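Local coordinates for DNA repair protein rhp9/CRB2 (Schizosaccharomyces pombe, PDB 2FHD) that acts in DNA repair and probably recognises methylated histone H4 through its tandem tudor domains, at residues Y24-V32 with Y42-T53; A97-L108 with T116-V124. All blocks are in the same frame, centred on the assembly; numbering follows the deposited sequence.

In the fold
From the N terminus, strand 11-15 opens the first tudor sheet, and interaction 1 then closes the loop between strands 23-32 and 41-46. The chain then runs through strand 59-61 into the second domain, where interaction 2 joins the arms of the 105-110/113-118 hairpin and draws in the 97-104 loop. The two contacts follow in series, neither nested nor crossed, on opposite sides of the chain's centre with their own centres about 17 Å apart. They nevertheless meet where the domains abut: CD of Pro-25 lies 3.1 Å from O of Ile-122, and CE1 of Tyr-24 packs 3.6 Å from CB of Tyr-123.

Interaction 1: Y24-V32 with Y42-T53; sequences YPATLVAPV and YKVQFDDATMST. With PO4 (phosphate ion), chain E.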
loop_
_atom_site.group_PDB
_atom_site.type_symbol
_atom_site.label_atom_id
_atom_site.label_comp_id
_atom_site.label_asym_id
_atom_site.label_seq_id
_atom_site.Cartn_x
_atom_site.Cartn_y
_atom_site.Cartn_z
ATOM N N TYR A 24 8.862 -15.007 11.002
ATOM C CA TYR A 24 8.082 -14.221 11.945
ATOM C C TYR A 24 6.597 -14.474 11.767
ATOM O O TYR A 24 6.177 -14.911 10.677
ATOM C CB TYR A 24 8.340 -12.722 11.759
ATOM C CG TYR A 24 9.707 -12.247 12.154
ATOM C CD1 TYR A 24 10.017 -11.907 13.451
ATOM C CD2 TYR A 24 10.701 -12.105 11.204
ATOM C CE1 TYR A 24 11.334 -11.470 13.797
ATOM C CE2 TYR A 24 11.950 -11.661 11.506
ATOM C CZ TYR A 24 12.284 -11.348 12.797
ATOM O OH TYR A 24 13.597 -10.865 13.037
ATOM N N PRO A 25 5.782 -14.116 12.784
ATOM C CA PRO A 25 4.287 -14.135 12.650
ATOM C C PRO A 25 3.792 -13.198 11.507
ATOM O O PRO A 25 4.249 -12.069 11.376
ATOM C CB PRO A 25 3.805 -13.654 14.043
ATOM C CG PRO A 25 4.943 -14.020 15.005
ATOM C CD PRO A 25 6.192 -13.680 14.146
ATOM N N ALA A 26 2.850 -13.653 10.686
ATOM C CA ALA A 26 2.359 -12.791 9.636
ATOM C C ALA A 26 0.947 -13.296 9.389
ATOM O O ALA A 26 0.532 -14.343 9.943
ATOM C CB ALA A 26 3.207 -12.981 8.449
ATOM N N THR A 27 0.215 -12.576 8.552
ATOM C CA THR A 27 -1.055 -13.001 7.993
ATOM C C THR A 27 -0.901 -13.347 6.498
ATOM O O THR A 27 -0.321 -12.581 5.709
ATOM C CB THR A 27 -1.997 -11.833 8.185
ATOM O OG1 THR A 27 -2.109 -11.607 9.602
ATOM C CG2 THR A 27 -3.428 -12.106 7.629
ATOM N N LEU A 28 -1.341 -14.543 6.119
ATOM C CA LEU A 28 -1.498 -14.912 4.708
ATOM C C LEU A 28 -2.636 -14.053 4.064
ATOM O O LEU A 28 -3.810 -14.144 4.462
ATOM C CB LEU A 28 -1.801 -16.418 4.561
ATOM C CG LEU A 28 -1.971 -17.015 3.141
ATOM C CD1 LEU A 28 -0.890 -16.489 2.220
ATOM C CD2 LEU A 28 -2.077 -18.564 3.087
ATOM N N VAL A 29 -2.246 -13.234 3.099
ATOM C CA VAL A 29 -3.089 -12.223 2.535
ATOM C C VAL A 29 -3.774 -12.753 1.238
ATOM O O VAL A 29 -4.995 -12.588 1.042
ATOM C CB VAL A 29 -2.250 -10.888 2.284
ATOM C CG1 VAL A 29 -3.068 -9.913 1.485
ATOM C CG2 VAL A 29 -1.877 -10.201 3.539
ATOM N N ALA A 30 -3.019 -13.460 0.392
ATOM C CA ALA A 30 -3.489 -13.889 -0.900
ATOM C C ALA A 30 -2.444 -14.801 -1.555
ATOM O O ALA A 30 -1.235 -14.560 -1.394
ATOM C CB ALA A 30 -3.703 -12.665 -1.785
ATOM N N PRO A 31 -2.907 -15.768 -2.404
ATOM C CA PRO A 31 -2.026 -16.495 -3.309
ATOM C C PRO A 31 -1.563 -15.528 -4.413
ATOM O O PRO A 31 -2.261 -14.552 -4.777
ATOM C CB PRO A 31 -2.937 -17.600 -3.864
ATOM C CG PRO A 31 -4.381 -16.915 -3.888
ATOM C CD PRO A 31 -4.360 -16.112 -2.592
ATOM N N VAL A 32 -0.375 -15.767 -4.932
ATOM C CA VAL A 32 0.192 -14.963 -5.991
ATOM C C VAL A 32 0.555 -15.918 -7.168
ATOM O O VAL A 32 1.202 -17.004 -6.981
ATOM C CB VAL A 32 1.497 -14.245 -5.498
ATOM C CG1 VAL A 32 2.143 -13.337 -6.576
ATOM C CG2 VAL A 32 1.197 -13.388 -4.267
ATOM N N TYR A 42 2.914 -16.636 -2.237
ATOM C CA TYR A 42 2.043 -16.100 -1.149
ATOM C C TYR A 42 2.327 -14.693 -0.733
ATOM O O TYR A 42 3.463 -14.341 -0.421
ATOM C CB TYR A 42 2.060 -17.002 0.103
ATOM C CG TYR A 42 1.589 -18.348 -0.266
ATOM C CD1 TYR A 42 0.215 -18.590 -0.486
ATOM C CD2 TYR A 42 2.507 -19.358 -0.535
ATOM C CE1 TYR A 42 -0.236 -19.860 -0.918
ATOM C CE2 TYR A 42 2.074 -20.646 -0.972
ATOM C CZ TYR A 42 0.711 -20.886 -1.142
ATOM O OH TYR A 42 0.294 -22.129 -1.613
ATOM N N LYS A 43 1.298 -13.859 -0.788
ATOM C CA LYS A 43 1.497 -12.582 -0.246
ATOM C C LYS A 43 1.170 -12.716 1.255
ATOM O O LYS A 43 0.120 -13.231 1.645
ATOM C CB LYS A 43 0.678 -11.458 -0.936
ATOM C CG LYS A 43 0.984 -10.090 -0.274
ATOM C CD LYS A 43 0.906 -8.986 -1.245
ATOM C CE LYS A 43 -0.124 -7.946 -0.785
ATOM N NZ LYS A 43 -0.077 -6.724 -1.696
ATOM N N VAL A 44 2.075 -12.173 2.052
ATOM C CA VAL A 44 2.027 -12.289 3.487
ATOM C C VAL A 44 2.262 -10.872 4.042
ATOM O O VAL A 44 2.940 -10.057 3.436
ATOM C CB VAL A 44 3.122 -13.342 3.803
ATOM C CG1 VAL A 44 4.336 -12.813 4.433
ATOM C CG2 VAL A 44 2.603 -14.778 4.093
ATOM N N GLN A 45 1.632 -10.578 5.184
ATOM C CA GLN A 45 1.829 -9.309 5.930
ATOM C C GLN A 45 2.427 -9.519 7.364
ATOM O O GLN A 45 1.884 -10.200 8.175
ATOM C CB GLN A 45 0.497 -8.579 6.024
ATOM C CG GLN A 45 0.654 -7.140 6.370
ATOM C CD GLN A 45 -0.685 -6.382 6.340
ATOM O OE1 GLN A 45 -1.761 -6.913 6.658
ATOM N NE2 GLN A 45 -0.606 -5.140 5.961
ATOM N N PHE A 46 3.558 -8.895 7.660
ATOM C CA PHE A 46 4.141 -8.958 8.991
ATOM C C PHE A 46 3.365 -8.021 9.940
ATOM O O PHE A 46 2.483 -7.255 9.506
ATOM C CB PHE A 46 5.630 -8.653 8.844
ATOM C CG PHE A 46 6.352 -9.749 8.127
ATOM C CD1 PHE A 46 6.583 -10.990 8.780
ATOM C CD2 PHE A 46 6.683 -9.622 6.760
ATOM C CE1 PHE A 46 7.239 -12.036 8.113
ATOM C CE2 PHE A 46 7.345 -10.694 6.057
ATOM C CZ PHE A 46 7.629 -11.887 6.744
ATOM N N ASP A 47 3.656 -8.125 11.210
ATOM C CA ASP A 47 2.842 -7.480 12.257
ATOM C C ASP A 47 3.140 -5.952 12.288
ATOM O O ASP A 47 2.333 -5.188 12.808
ATOM C CB ASP A 47 3.025 -8.184 13.642
ATOM C CG ASP A 47 2.355 -9.599 13.679
ATOM O OD1 ASP A 47 1.552 -9.912 12.746
ATOM O OD2 ASP A 47 2.605 -10.414 14.630
ATOM N N ASP A 48 4.249 -5.519 11.669
ATOM C CA ASP A 48 4.465 -4.082 11.439
ATOM C C ASP A 48 3.806 -3.599 10.127
ATOM O O ASP A 48 4.090 -2.500 9.684
ATOM C CB ASP A 48 5.914 -3.730 11.404
ATOM C CG ASP A 48 6.642 -4.397 10.244
ATOM O OD1 ASP A 48 6.020 -4.898 9.273
ATOM O OD2 ASP A 48 7.885 -4.393 10.260
ATOM N N ALA A 49 2.910 -4.393 9.546
ATOM C CA ALA A 49 2.271 -4.150 8.261
ATOM C C ALA A 49 3.109 -4.247 6.990
ATOM O O ALA A 49 2.580 -4.107 5.934
ATOM C CB ALA A 49 1.281 -2.881 8.262
ATOM N N THR A 50 4.393 -4.498 7.076
ATOM C CA THR A 50 5.193 -4.854 5.896
ATOM C C THR A 50 4.644 -6.090 5.180
ATOM O O THR A 50 4.295 -7.110 5.814
ATOM C CB THR A 50 6.626 -5.156 6.281
ATOM O OG1 THR A 50 7.172 -3.969 6.843
ATOM C CG2 THR A 50 7.490 -5.490 5.020
HETATM N N MSE A 51 4.654 -5.989 3.862
HETATM C CA MSE A 51 4.062 -6.900 2.925
HETATM C C MSE A 51 5.216 -7.644 2.211
HETATM O O MSE A 51 6.229 -7.032 1.836
HETATM C CB MSE A 51 3.359 -6.001 1.893
HETATM C CG MSE A 51 2.049 -6.326 1.385
HETATM SE SE MSE A 51 0.620 -6.913 2.574
HETATM C CE MSE A 51 -0.826 -5.323 2.508
ATOM N N SER A 52 5.065 -8.943 1.963
ATOM C CA SER A 52 6.102 -9.658 1.258
ATOM C C SER A 52 5.533 -10.847 0.495
ATOM O O SER A 52 4.506 -11.374 0.860
ATOM C CB SER A 52 7.120 -10.132 2.282
ATOM O OG SER A 52 8.211 -10.688 1.628
ATOM N N THR A 53 6.179 -11.253 -0.583
ATOM C CA THR A 53 5.760 -12.417 -1.375
ATOM C C THR A 53 6.777 -13.571 -1.226
ATOM O O THR A 53 7.963 -13.324 -1.446
ATOM C CB THR A 53 5.632 -12.033 -2.855
ATOM O OG1 THR A 53 4.641 -11.014 -2.918
ATOM C CG2 THR A 53 5.053 -13.242 -3.724
HETATM P P PO4 E . 0.114 -3.421 -2.332
HETATM O O1 PO4 E . -0.347 -4.400 -3.397
HETATM O O2 PO4 E . -0.972 -2.408 -2.026
HETATM O O3 PO4 E . 0.459 -4.140 -1.040
HETATM O O4 PO4 E . 1.334 -2.718 -2.887
HETATM O O HOH W 1 5.674 -10.156 12.397
#
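Leu-28 and Tyr-42 meet on the inner, apolar side of an antiparallel hairpin from the first SH3-like tudor barrel, CD1 of the leucine lying 3.6 Å from CD1 of the tyrosine. Along the same face CB of Ala-26 packs 3.9 Å from CD1 of Phe-46, whose ring also meets Phe-16 edge-to-face. The strands are joined by reciprocal bonds between Thr-27 and Gln-45, with N of Gln-45 2.8 Å from O of Thr-27 and in its carbonyl plane. Further on, Val-29 and Ala-30 together face Lys-43 in a classic beta bulge: O of Lys-43 takes a firm bond from N of Val-29 (2.8 Å) and a weak one from N of Ala-30. At the turn, OD2 of Asp-47 lies 3.5 Å from CB of Pro-25, while a water links O of Pro-25 to N of Asp-47. With CG beside the backbone N (chi1 -71°), the carboxylate also reaches Arg-11, forming a salt bridge through OD1. Were Asp-47 replaced by alanine, Arg-11 would probably lose this acidic mate and a gap open beside the proline ring. On the other face NZ of Lys-43 donates at 2.7 Å to O3 of a phosphate ion probably carried over from the crystallisation liquor. The hairpin thus packs mainly apolar groups on its barrel side, with charged Asp-47 at the turn and Lys-43 on the opposite face.

Interaction 2: A97-L108 with T116-V124; sequences AVDALNNDMVIL and TVPISTIYV
Val-106 holds CG1 between its backbone N and carbonyl carbon (chi1 61°), which brings this methyl to CG1 of Val-117 at 3.9 Å and across the end of Ile-122, whose CD1 is 3.8 Å away. Ile-122 in turn keeps CG1 beside its own N (chi1 -62°), and its CD1 also approaches CD1 of Leu-108. These groups line the inside of the second SH3-like tudor barrel, where strand 116-118 passes through a single 3-10 turn into the short strand 122-123. The antiparallel hairpin is fastened at the Val-106/Val-117 pair: N of Val-106 points almost straight at O of Val-117 (2.7 Å, 178° at the hydrogen), and the return bond runs from N of Val-117 to O of Val-106. The bent selenomethionine chain of Met-105 crosses Pro-118 obliquely, SE 4.0 Å from CA of the proline.

Ile-119 reaches back to the 97-104 loop. Its CG2 lies 3.3 Å from O of Ala-97 and near O of Asn-103, while CD1 packs against CB of Val-106. N of Ile-119 donates to O of Asp-104 from above that carbonyl's plane, and a water donating to the same oxygen also donates to O of Ala-97, bridging the two ends of the loop, and meets N of Ser-120 weakly. The side chain of Asp-104 is held separately, by Ser-88. OD1 of Asp-99 makes an Asx turn with N of Leu-101 at 3.0 Å and accepts a further bond from N of Asn-103 at 2.9 Å, the two donors coming from opposite faces of the carboxylate.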
loop_
_atom_site.group_PDB
_atom_site.type_symbol
_atom_site.label_atom_id
_atom_site.label_comp_id
_atom_site.label_asym_id
_atom_site.label_seq_id
_atom_site.Cartn_x
_atom_site.Cartn_y
_atom_site.Cartn_z
ATOM N N ALA A 97 -2.099 -10.466 17.621
ATOM C CA ALA A 97 -1.989 -11.006 18.993
ATOM C C ALA A 97 -2.116 -12.531 19.000
ATOM O O ALA A 97 -1.649 -13.137 19.937
ATOM C CB ALA A 97 -3.069 -10.374 19.948
ATOM N N VAL A 98 -2.691 -13.147 17.938
ATOM C CA VAL A 98 -3.004 -14.601 17.925
ATOM C C VAL A 98 -2.209 -15.430 16.898
ATOM O O VAL A 98 -1.571 -14.887 16.021
ATOM C CB VAL A 98 -4.495 -14.804 17.706
ATOM C CG1 VAL A 98 -5.226 -14.060 18.745
ATOM C CG2 VAL A 98 -4.964 -14.284 16.274
ATOM N N ASP A 99 -2.256 -16.759 17.000
ATOM C CA ASP A 99 -1.723 -17.658 16.003
ATOM C C ASP A 99 -2.913 -18.287 15.261
ATOM O O ASP A 99 -4.070 -17.826 15.415
ATOM C CB ASP A 99 -0.855 -18.710 16.701
ATOM C CG ASP A 99 -1.674 -19.694 17.608
ATOM O OD1 ASP A 99 -2.934 -19.557 17.770
ATOM O OD2 ASP A 99 -1.042 -20.653 18.118
ATOM N N ALA A 100 -2.663 -19.364 14.510
ATOM C CA ALA A 100 -3.653 -19.933 13.621
ATOM C C ALA A 100 -4.779 -20.657 14.363
ATOM O O ALA A 100 -5.784 -21.045 13.760
ATOM C CB ALA A 100 -3.015 -20.864 12.595
ATOM N N LEU A 101 -4.618 -20.887 15.650
ATOM C CA LEU A 101 -5.723 -21.530 16.387
ATOM C C LEU A 101 -6.373 -20.519 17.357
ATOM O O LEU A 101 -7.174 -20.873 18.221
ATOM C CB LEU A 101 -5.172 -22.702 17.194
ATOM C CG LEU A 101 -4.441 -23.824 16.464
ATOM C CD1 LEU A 101 -3.776 -24.568 17.569
ATOM C CD2 LEU A 101 -5.519 -24.680 15.712
ATOM N N ASN A 102 -6.021 -19.250 17.206
ATOM C CA ASN A 102 -6.601 -18.214 18.044
ATOM C C ASN A 102 -6.056 -18.218 19.488
ATOM O O ASN A 102 -6.672 -17.633 20.361
ATOM C CB ASN A 102 -8.110 -18.330 18.058
ATOM C CG ASN A 102 -8.785 -16.992 18.019
ATOM O OD1 ASN A 102 -8.153 -15.957 17.769
ATOM N ND2 ASN A 102 -10.076 -16.998 18.240
ATOM N N ASN A 103 -4.901 -18.865 19.721
ATOM C CA ASN A 103 -4.150 -18.641 20.912
ATOM C C ASN A 103 -3.417 -17.336 20.894
ATOM O O ASN A 103 -3.025 -16.786 19.895
ATOM C CB ASN A 103 -3.136 -19.778 21.263
ATOM C CG ASN A 103 -3.785 -21.138 21.270
ATOM O OD1 ASN A 103 -4.747 -21.356 22.012
ATOM N ND2 ASN A 103 -3.295 -22.056 20.400
ATOM N N ASP A 104 -3.052 -17.001 22.084
ATOM C CA ASP A 104 -2.662 -15.723 22.528
ATOM C C ASP A 104 -1.334 -15.749 23.274
ATOM O O ASP A 104 -0.591 -14.770 23.291
ATOM C CB ASP A 104 -3.708 -15.598 23.672
ATOM C CG ASP A 104 -3.840 -14.335 24.026
ATOM O OD1 ASP A 104 -3.400 -13.611 23.074
ATOM O OD2 ASP A 104 -4.216 -14.092 25.139
HETATM N N MSE A 105 -1.134 -16.837 24.036
HETATM C CA MSE A 105 -0.032 -16.954 25.013
HETATM C C MSE A 105 0.730 -18.225 24.717
HETATM O O MSE A 105 0.177 -19.231 24.290
HETATM C CB MSE A 105 -0.530 -17.036 26.484
HETATM C CG MSE A 105 -1.307 -15.778 26.941
HETATM SE SE MSE A 105 -0.019 -14.322 27.182
HETATM C CE MSE A 105 -0.939 -12.696 26.174
ATOM N N VAL A 106 2.018 -18.187 24.988
ATOM C CA VAL A 106 2.758 -19.425 24.954
ATOM C C VAL A 106 3.671 -19.567 26.183
ATOM O O VAL A 106 4.311 -18.604 26.610
ATOM C CB VAL A 106 3.540 -19.550 23.601
ATOM C CG1 VAL A 106 4.501 -18.431 23.458
ATOM C CG2 VAL A 106 4.213 -20.938 23.486
ATOM N N ILE A 107 3.732 -20.761 26.722
ATOM C CA ILE A 107 4.721 -21.116 27.731
ATOM C C ILE A 107 5.972 -21.811 27.082
ATOM O O ILE A 107 5.870 -22.807 26.330
ATOM C CB ILE A 107 4.068 -22.062 28.802
ATOM C CG1 ILE A 107 2.784 -21.475 29.365
ATOM C CG2 ILE A 107 5.109 -22.464 29.907
ATOM C CD1 ILE A 107 1.932 -22.594 30.147
ATOM N N LEU A 108 7.135 -21.249 27.391
ATOM C CA LEU A 108 8.460 -21.581 26.870
ATOM C C LEU A 108 9.361 -22.085 27.988
ATOM O O LEU A 108 9.286 -21.568 29.095
ATOM C CB LEU A 108 9.079 -20.325 26.343
ATOM C CG LEU A 108 8.340 -19.760 25.138
ATOM C CD1 LEU A 108 9.075 -18.539 24.588
ATOM C CD2 LEU A 108 8.177 -20.848 24.052
ATOM N N THR A 116 6.029 -17.541 30.684
ATOM C CA THR A 116 4.823 -17.360 29.874
ATOM C C THR A 116 4.966 -16.060 29.092
ATOM O O THR A 116 5.325 -15.056 29.678
ATOM C CB THR A 116 3.597 -17.285 30.731
ATOM O OG1 THR A 116 3.422 -18.535 31.366
ATOM C CG2 THR A 116 2.355 -16.986 29.899
ATOM N N VAL A 117 4.730 -16.088 27.778
ATOM C CA VAL A 117 5.006 -14.926 26.937
ATOM C C VAL A 117 3.868 -14.797 25.875
ATOM O O VAL A 117 3.190 -15.799 25.589
ATOM C CB VAL A 117 6.409 -15.203 26.352
ATOM C CG1 VAL A 117 6.442 -15.377 24.853
ATOM C CG2 VAL A 117 7.566 -14.367 27.026
ATOM N N PRO A 118 3.608 -13.582 25.349
ATOM C CA PRO A 118 2.639 -13.494 24.247
ATOM C C PRO A 118 3.155 -14.211 23.005
ATOM O O PRO A 118 4.339 -14.117 22.696
ATOM C CB PRO A 118 2.514 -11.998 23.968
ATOM C CG PRO A 118 2.963 -11.303 25.304
ATOM C CD PRO A 118 4.142 -12.249 25.725
ATOM N N ILE A 119 2.273 -14.953 22.337
ATOM C CA ILE A 119 2.544 -15.728 21.125
ATOM C C ILE A 119 3.089 -14.744 20.004
ATOM O O ILE A 119 3.988 -15.128 19.191
ATOM C CB ILE A 119 1.166 -16.459 20.770
ATOM C CG1 ILE A 119 1.213 -18.007 20.576
ATOM C CG2 ILE A 119 0.349 -15.708 19.795
ATOM C CD1 ILE A 119 2.315 -18.411 19.916
ATOM N N SER A 120 2.638 -13.476 19.992
ATOM C CA SER A 120 3.081 -12.487 18.953
ATOM C C SER A 120 4.577 -12.144 18.995
ATOM O O SER A 120 5.137 -11.582 18.028
ATOM C CB SER A 120 2.332 -11.162 19.097
ATOM O OG SER A 120 2.649 -10.485 20.340
ATOM N N THR A 121 5.224 -12.543 20.086
ATOM C CA THR A 121 6.653 -12.284 20.415
ATOM C C THR A 121 7.575 -13.426 19.819
ATOM O O THR A 121 8.787 -13.318 19.711
ATOM C CB THR A 121 6.607 -12.231 21.989
ATOM O OG1 THR A 121 6.882 -10.937 22.553
ATOM C CG2 THR A 121 7.116 -13.368 22.654
ATOM N N ILE A 122 6.975 -14.522 19.396
ATOM C CA ILE A 122 7.721 -15.608 18.779
ATOM C C ILE A 122 8.431 -15.251 17.501
ATOM O O ILE A 122 7.909 -14.534 16.634
ATOM C CB ILE A 122 6.774 -16.828 18.535
ATOM C CG1 ILE A 122 6.241 -17.326 19.884
ATOM C CG2 ILE A 122 7.418 -17.987 17.703
ATOM C CD1 ILE A 122 7.288 -17.891 20.876
ATOM N N TYR A 123 9.631 -15.799 17.342
ATOM C CA TYR A 123 10.278 -15.805 16.030
ATOM C C TYR A 123 11.128 -17.036 15.976
ATOM O O TYR A 123 11.400 -17.639 17.021
ATOM C CB TYR A 123 11.067 -14.537 15.753
ATOM C CG TYR A 123 12.293 -14.300 16.645
ATOM C CD1 TYR A 123 13.579 -14.529 16.172
ATOM C CD2 TYR A 123 12.147 -13.837 17.970
ATOM C CE1 TYR A 123 14.720 -14.298 16.983
ATOM C CE2 TYR A 123 13.272 -13.607 18.791
ATOM C CZ TYR A 123 14.553 -13.826 18.277
ATOM O OH TYR A 123 15.656 -13.576 19.094
ATOM N N VAL A 124 11.472 -17.479 14.765
ATOM C CA VAL A 124 12.010 -18.822 14.595
ATOM C C VAL A 124 13.169 -18.859 13.626
ATOM O O VAL A 124 13.106 -18.270 12.536
ATOM C CB VAL A 124 10.916 -19.876 14.201
ATOM C CG1 VAL A 124 11.447 -21.300 14.492
ATOM C CG2 VAL A 124 9.662 -19.674 15.008
HETATM O O HOH W 2 -0.015 -12.571 21.786
#